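Local coordinates for probable M18-family aminopeptidase 1 (Thermotoga maritima, PDB 2GLF), which is an M18-family aminopeptidase that removes residues from the amino-terminal end of peptides, probably using zinc, at the interface of chains A and B. Residues are numbered along the deposited sequence; one frame, centred on the assembly and turned at random. Chains: chain A/B, Probable M18-family aminopeptidase 1.

The interface of chains A and B. Residues chain A 329, 339, 392-393, 397-399; chain B 165, 167-168.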
loop_
_atom_site.group_PDB
_atom_site.type_symbol
_atom_site.label_atom_id
_atom_site.label_comp_id
_atom_site.label_asym_id
_atom_site.label_seq_id
_atom_site.Cartn_x
_atom_site.Cartn_y
_atom_site.Cartn_z
ATOM N N ALA A 329 34.864 -8.411 11.989
ATOM C CA ALA A 329 34.555 -7.069 11.516
ATOM C C ALA A 329 34.882 -6.017 12.554
ATOM O O ALA A 329 34.436 -6.103 13.689
ATOM C CB ALA A 329 33.087 -6.990 11.139
ATOM N N HIS A 339 27.006 -2.758 15.422
ATOM C CA HIS A 339 27.738 -3.504 16.443
ATOM C C HIS A 339 27.310 -3.189 17.860
ATOM O O HIS A 339 26.592 -2.222 18.116
ATOM C CB HIS A 339 29.230 -3.166 16.384
ATOM C CG HIS A 339 30.002 -3.927 15.356
ATOM N ND1 HIS A 339 30.141 -5.297 15.394
ATOM C CD2 HIS A 339 30.712 -3.505 14.285
ATOM C CE1 HIS A 339 30.904 -5.687 14.391
ATOM N NE2 HIS A 339 31.264 -4.619 13.702
ATOM N N LEU A 392 30.393 -10.710 16.065
ATOM C CA LEU A 392 29.952 -10.353 14.724
ATOM C C LEU A 392 28.659 -9.528 14.736
ATOM O O LEU A 392 27.612 -9.980 14.263
ATOM C CB LEU A 392 29.754 -11.622 13.897
ATOM C CG LEU A 392 29.465 -11.418 12.410
ATOM C CD1 LEU A 392 30.667 -10.767 11.729
ATOM C CD2 LEU A 392 29.146 -12.761 11.778
ATOM N N GLY A 393 28.743 -8.319 15.283
ATOM C CA GLY A 393 27.591 -7.433 15.348
ATOM C C GLY A 393 26.580 -7.732 16.442
ATOM O O GLY A 393 26.662 -8.764 17.115
ATOM N N GLN A 397 21.744 -8.954 14.050
ATOM C CA GLN A 397 22.224 -8.194 12.900
ATOM C C GLN A 397 22.523 -9.015 11.652
ATOM O O GLN A 397 22.095 -8.659 10.544
ATOM C CB GLN A 397 23.471 -7.406 13.288
ATOM C CG GLN A 397 23.161 -5.993 13.699
ATOM C CD GLN A 397 22.720 -5.151 12.530
ATOM O OE1 GLN A 397 22.290 -4.015 12.698
ATOM N NE2 GLN A 397 22.831 -5.703 11.333
ATOM N N GLY A 398 23.267 -10.103 11.819
ATOM C CA GLY A 398 23.601 -10.922 10.671
ATOM C C GLY A 398 24.259 -12.233 11.025
ATOM O O GLY A 398 24.418 -12.564 12.197
ATOM N N GLY A 399 24.646 -12.981 9.999
ATOM C CA GLY A 399 25.278 -14.266 10.225
ATOM C C GLY A 399 26.759 -14.295 9.910
ATOM O O GLY A 399 27.306 -13.357 9.334
ATOM N N LEU B 165 30.704 -4.497 5.547
ATOM C CA LEU B 165 30.686 -5.876 5.086
ATOM C C LEU B 165 29.241 -6.316 4.867
ATOM O O LEU B 165 28.336 -5.926 5.606
ATOM C CB LEU B 165 31.386 -6.818 6.077
ATOM C CG LEU B 165 31.265 -6.679 7.596
ATOM C CD1 LEU B 165 29.932 -6.100 8.007
ATOM C CD2 LEU B 165 31.470 -8.056 8.205
ATOM N N HIS B 167 27.809 -8.969 5.542
ATOM C CA HIS B 167 27.313 -9.831 6.616
ATOM C C HIS B 167 26.461 -9.099 7.643
ATOM O O HIS B 167 25.621 -9.704 8.299
ATOM C CB HIS B 167 28.483 -10.469 7.356
ATOM C CG HIS B 167 29.526 -11.035 6.454
ATOM N ND1 HIS B 167 29.514 -12.344 6.033
ATOM C CD2 HIS B 167 30.595 -10.459 5.860
ATOM C CE1 HIS B 167 30.531 -12.552 5.218
ATOM N NE2 HIS B 167 31.204 -11.421 5.096
ATOM N N LEU B 168 26.700 -7.807 7.812
ATOM C CA LEU B 168 25.947 -7.034 8.783
ATOM C C LEU B 168 25.156 -5.942 8.101
ATOM O O LEU B 168 24.599 -5.080 8.763
ATOM C CB LEU B 168 26.880 -6.404 9.825
ATOM C CG LEU B 168 27.527 -7.309 10.883
ATOM C CD1 LEU B 168 28.427 -8.337 10.216
ATOM C CD2 LEU B 168 28.345 -6.466 11.844
#
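B:Leu168 pushes its two methyl branches from a loop of chain B against A:His339, A:Leu392 and A:Gly393. The packing here is apolar. Methyl CD2 lies over one face of the A:His339 imidazole, 3.6 Å above the ring plane and shifted toward the rim. It is nearest to ring carbon CE1. The two side chains cross at about a right angle. The same CD2 meets the backbone carbon CA of A:Gly393 at 3.7 Å, where no side chain intervenes. The other methyl, CD1 of B:Leu168, packs on CD1 of A:Leu392 at 3.6 Å, though A:Leu392 is poorly ordered. CG of B:Leu168 stands beside its backbone N and anti to the carbonyl carbon (chi1 -73°), and this turn directs the fork toward chain A. An alanine here would probably leave a gap beside the A:His339 ring face and A:Leu392, and deprive the ring of its methyl cover. A second apolar touch lies alongside. CD2 of B:Leu165 meets CB of A:Ala329 at 3.5 Å. That CB also sits in plane at the edge of the A:His339 ring, within chain A, and so links the two patches.

One polar pair comes close without a hydrogen bond. NE2 of the A:Gln397 side-chain amide is 3.2 Å from the B:Leu168 carbonyl O, but its N-H points away. B:His167 packs against the glycine backbone of chain A. The carbonyl O of B:His167 is 3.3 Å from CA of A:Gly398. CB of B:His167 lies 3.7 Å from the carbonyl O of A:Gly399.

This patch belongs to a two-fold symmetric interface between identical chains, so it has a twin with the chains exchanged. It contributes to the contact between the two subunits in the twelve-chain deposited assembly. In M18 enzymes a histidine from the partner subunit reaches into the active site. The patch holds the B:His167 loop against chain A, so that B:His167 probably completes the active site of chain A. This would make the dimer needed for activity.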